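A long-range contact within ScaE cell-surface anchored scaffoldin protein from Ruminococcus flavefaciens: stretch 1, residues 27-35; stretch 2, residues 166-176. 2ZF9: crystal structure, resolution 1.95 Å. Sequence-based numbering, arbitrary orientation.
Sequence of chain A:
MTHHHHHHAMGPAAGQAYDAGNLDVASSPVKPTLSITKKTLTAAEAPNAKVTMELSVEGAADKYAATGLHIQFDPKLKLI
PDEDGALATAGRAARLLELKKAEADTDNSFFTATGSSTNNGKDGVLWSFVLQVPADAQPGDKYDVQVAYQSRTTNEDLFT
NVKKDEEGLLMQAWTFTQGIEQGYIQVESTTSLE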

# COMPACT_ATOMS: atom_id res chain seq x y z
N SER A 27 15.80 -12.10 10.91
CA SER A 27 17.16 -11.55 10.89
C SER A 27 17.33 -10.41 9.86
O SER A 27 18.43 -9.86 9.72
N SER A 28 16.27 -10.08 9.12
CA SER A 28 16.42 -9.05 8.07
C SER A 28 17.03 -7.78 8.61
O SER A 28 16.47 -7.19 9.52
N PRO A 29 18.19 -7.33 8.08
CA PRO A 29 18.72 -6.06 8.58
C PRO A 29 17.74 -4.89 8.33
O PRO A 29 17.60 -4.00 9.18
N VAL A 30 17.04 -4.90 7.19
CA VAL A 30 16.09 -3.82 6.88
C VAL A 30 14.68 -4.40 7.04
O VAL A 30 14.37 -5.47 6.48
N LYS A 31 13.87 -3.75 7.86
CA LYS A 31 12.51 -4.25 8.15
C LYS A 31 11.52 -3.13 7.85
O LYS A 31 11.15 -2.34 8.76
N PRO A 32 11.11 -3.02 6.57
CA PRO A 32 10.12 -1.99 6.22
C PRO A 32 8.73 -2.20 6.80
O PRO A 32 8.30 -3.33 7.06
N THR A 33 8.03 -1.10 7.06
CA THR A 33 6.62 -1.19 7.35
C THR A 33 5.92 -0.42 6.27
O THR A 33 6.21 0.76 6.08
N LEU A 34 4.96 -1.08 5.60
CA LEU A 34 4.08 -0.37 4.69
C LEU A 34 2.77 -0.21 5.40
O LEU A 34 2.25 -1.20 5.96
N SER A 35 2.23 1.00 5.40
CA SER A 35 0.97 1.23 6.10
C SER A 35 0.00 2.05 5.26
O SER A 35 0.42 2.92 4.47
N GLU A 166 20.96 -10.52 -1.02
CA GLU A 166 20.36 -11.16 0.14
C GLU A 166 19.62 -10.13 0.99
O GLU A 166 18.55 -10.41 1.49
N GLU A 167 20.20 -8.95 1.14
CA GLU A 167 19.57 -7.90 1.92
C GLU A 167 18.24 -7.50 1.28
O GLU A 167 17.30 -7.21 1.98
N GLY A 168 18.21 -7.45 -0.05
CA GLY A 168 17.00 -7.07 -0.78
C GLY A 168 15.96 -8.16 -0.62
O GLY A 168 14.79 -7.87 -0.39
N LEU A 169 16.36 -9.42 -0.72
CA LEU A 169 15.38 -10.54 -0.57
C LEU A 169 14.77 -10.63 0.81
O LEU A 169 13.59 -11.00 0.96
N LEU A 170 15.62 -10.39 1.82
CA LEU A 170 15.20 -10.45 3.21
C LEU A 170 14.22 -9.32 3.54
O LEU A 170 13.26 -9.54 4.25
N MSE A 171 14.53 -8.10 3.07
CA MSE A 171 13.65 -6.98 3.36
C MSE A 171 12.31 -7.20 2.65
O MSE A 171 11.27 -6.83 3.17
N GLN A 172 12.33 -7.79 1.45
CA GLN A 172 11.06 -8.09 0.76
C GLN A 172 10.24 -9.14 1.54
O GLN A 172 9.03 -9.00 1.70
N ALA A 173 10.90 -10.22 1.96
CA ALA A 173 10.23 -11.25 2.73
C ALA A 173 9.67 -10.64 4.01
O ALA A 173 8.53 -10.93 4.38
N TRP A 174 10.46 -9.80 4.69
CA TRP A 174 9.94 -9.13 5.89
C TRP A 174 8.69 -8.33 5.52
O TRP A 174 7.68 -8.39 6.22
N THR A 175 8.78 -7.54 4.46
CA THR A 175 7.70 -6.61 4.14
C THR A 175 6.35 -7.34 3.99
O THR A 175 5.35 -6.95 4.57
N PHE A 176 6.33 -8.41 3.20
CA PHE A 176 5.07 -9.04 2.86
C PHE A 176 4.62 -10.05 3.90
O PHE A 176 3.44 -10.44 3.91

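Stretch 2 is helical, and the largely irregular chain of stretch 1 lies along one side of it. No clear direct hydrogen bond joins the two; apolar packing and two bridging waters do. Glu167, Leu170, Met171, Trp174 and Thr175 follow the three-to-four-residue repeat of the helix, which brings them to the same side. Gly168, Leu169, Gln172 and Ala173 fall off that side and make no contact.

Glu167 comes first. Its CA-to-CB bond points sideways, but the extended side chain (chi1 t, chi2 t) brings OE2 to 3.7 Å from Val30 CG2. Its backbone also takes part: water 1 donates to Glu167 O and to Ser28 OG, both at 2.8 Å, and accepts from Val30 N at 3.1 Å.

Leu170 points toward stretch 1 (chi1 m, chi2 t). Its CD1 lies 3.9 Å from Pro29 CD, and its CB is 3.5 Å from Ser28 OG. Ser28 is a t rotamer, and its OG donates a very short hydrogen bond of 2.5 Å to Val30 O.

Met171, a selenomethionine, also points in (chi1 p, chi2 t, chi3 m). Its CE lies 3.1 Å from CG1 of Val30 (a t rotamer), closer than methyl groups normally pack, and 3.6 Å from Pro32 CG. Met171 CA makes a CH...O contact with Val30 O at 3.5 Å.

Trp174 points toward stretch 1 (chi1 t, chi2 -88°) and has the largest covered area. Lys31 lies over one ring face, with CD 3.6 Å from the centroid of the six-membered ring. Lys31 NZ leads away and donates to Ser28 O at 2.8 Å. Pro32 O sits at the ring edge, 3.3 Å from Trp174 CD1. Water 2 accepts from Trp174 NE1 and donates to Thr33 OG1, both at 2.8 Å.

Thr175 (chi1 m) donates from OG1 to Met171 O at 2.8 Å. Thr175 CG2 meets Leu34 CD1 at 3.7 Å.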

# COMPACT_ATOMS: atom_id res chain seq x y z
CB SER A 27 18.21 -12.64 10.60
OG SER A 27 18.19 -13.02 9.20
CB SER A 28 15.08 -8.74 7.40
OG SER A 28 15.29 -7.78 6.36
CB PRO A 29 20.03 -5.87 7.80
CG PRO A 29 20.36 -7.19 7.25
CD PRO A 29 19.08 -7.97 7.10
CB VAL A 30 16.28 -3.25 5.46
CG1 VAL A 30 15.31 -2.07 5.22
CG2 VAL A 30 17.71 -2.80 5.23
CB LYS A 31 12.38 -4.70 9.63
CG LYS A 31 13.12 -6.05 9.95
CD LYS A 31 12.84 -6.46 11.41
CE LYS A 31 13.45 -7.83 11.72
NZ LYS A 31 14.95 -7.70 11.78
CB PRO A 32 10.06 -2.06 4.68
CG PRO A 32 11.35 -2.83 4.25
CD PRO A 32 11.56 -3.81 5.41
CB THR A 33 6.26 -0.55 8.71
OG1 THR A 33 6.99 -1.22 9.75
CG2 THR A 33 4.77 -0.70 8.99
CB LEU A 34 3.86 -1.18 3.41
CG LEU A 34 5.09 -1.49 2.58
CD1 LEU A 34 4.65 -2.19 1.29
CD2 LEU A 34 5.85 -0.21 2.30
CB SER A 35 1.21 1.90 7.48
OG SER A 35 1.87 3.13 7.32
CB GLU A 166 21.44 -11.86 0.99
CG GLU A 166 20.88 -12.78 2.08
CD GLU A 166 21.92 -13.18 3.14
OE1 GLU A 166 23.01 -12.57 3.18
OE2 GLU A 166 21.62 -14.08 3.94
CB GLU A 167 20.49 -6.66 2.07
CG GLU A 167 19.77 -5.43 2.73
CD GLU A 167 20.72 -4.26 3.06
OE1 GLU A 167 21.76 -4.49 3.72
OE2 GLU A 167 20.41 -3.10 2.68
CB LEU A 169 15.98 -11.89 -0.90
CG LEU A 169 16.37 -12.11 -2.35
CD1 LEU A 169 16.52 -13.60 -2.59
CD2 LEU A 169 15.36 -11.54 -3.31
CB LEU A 170 16.41 -10.32 4.16
CG LEU A 170 17.22 -11.61 4.39
CD1 LEU A 170 18.55 -11.31 5.12
CD2 LEU A 170 16.41 -12.67 5.18
CB MSE A 171 14.32 -5.65 2.95
CG MSE A 171 14.25 -5.34 1.49
SE MSE A 171 14.86 -3.47 1.05
CE MSE A 171 14.35 -2.55 2.34
CB GLN A 172 11.31 -8.64 -0.64
CG GLN A 172 10.05 -8.82 -1.47
CD GLN A 172 10.41 -8.97 -2.93
OE1 GLN A 172 10.71 -8.00 -3.60
NE2 GLN A 172 10.42 -10.21 -3.41
CB ALA A 173 11.21 -12.40 3.05
CB TRP A 174 10.99 -8.20 6.59
CG TRP A 174 10.32 -7.49 7.73
CD1 TRP A 174 9.64 -6.30 7.68
CD2 TRP A 174 10.16 -7.99 9.07
NE1 TRP A 174 9.10 -6.02 8.93
CE2 TRP A 174 9.40 -7.05 9.79
CE3 TRP A 174 10.60 -9.16 9.72
CZ2 TRP A 174 9.05 -7.23 11.14
CZ3 TRP A 174 10.27 -9.34 11.08
CH2 TRP A 174 9.53 -8.37 11.78
CB THR A 175 8.02 -5.91 2.84
OG1 THR A 175 9.12 -5.05 3.05
CG2 THR A 175 6.83 -5.03 2.35
CB PHE A 176 5.20 -9.70 1.49
CG PHE A 176 5.24 -8.70 0.34
CD1 PHE A 176 4.15 -7.88 0.09
CD2 PHE A 176 6.35 -8.61 -0.49
CE1 PHE A 176 4.16 -6.95 -0.99
CE2 PHE A 176 6.38 -7.68 -1.59
CZ PHE A 176 5.27 -6.86 -1.82
O HOH W 1 17.25 -6.74 4.69
O HOH W 2 7.69 -3.90 10.17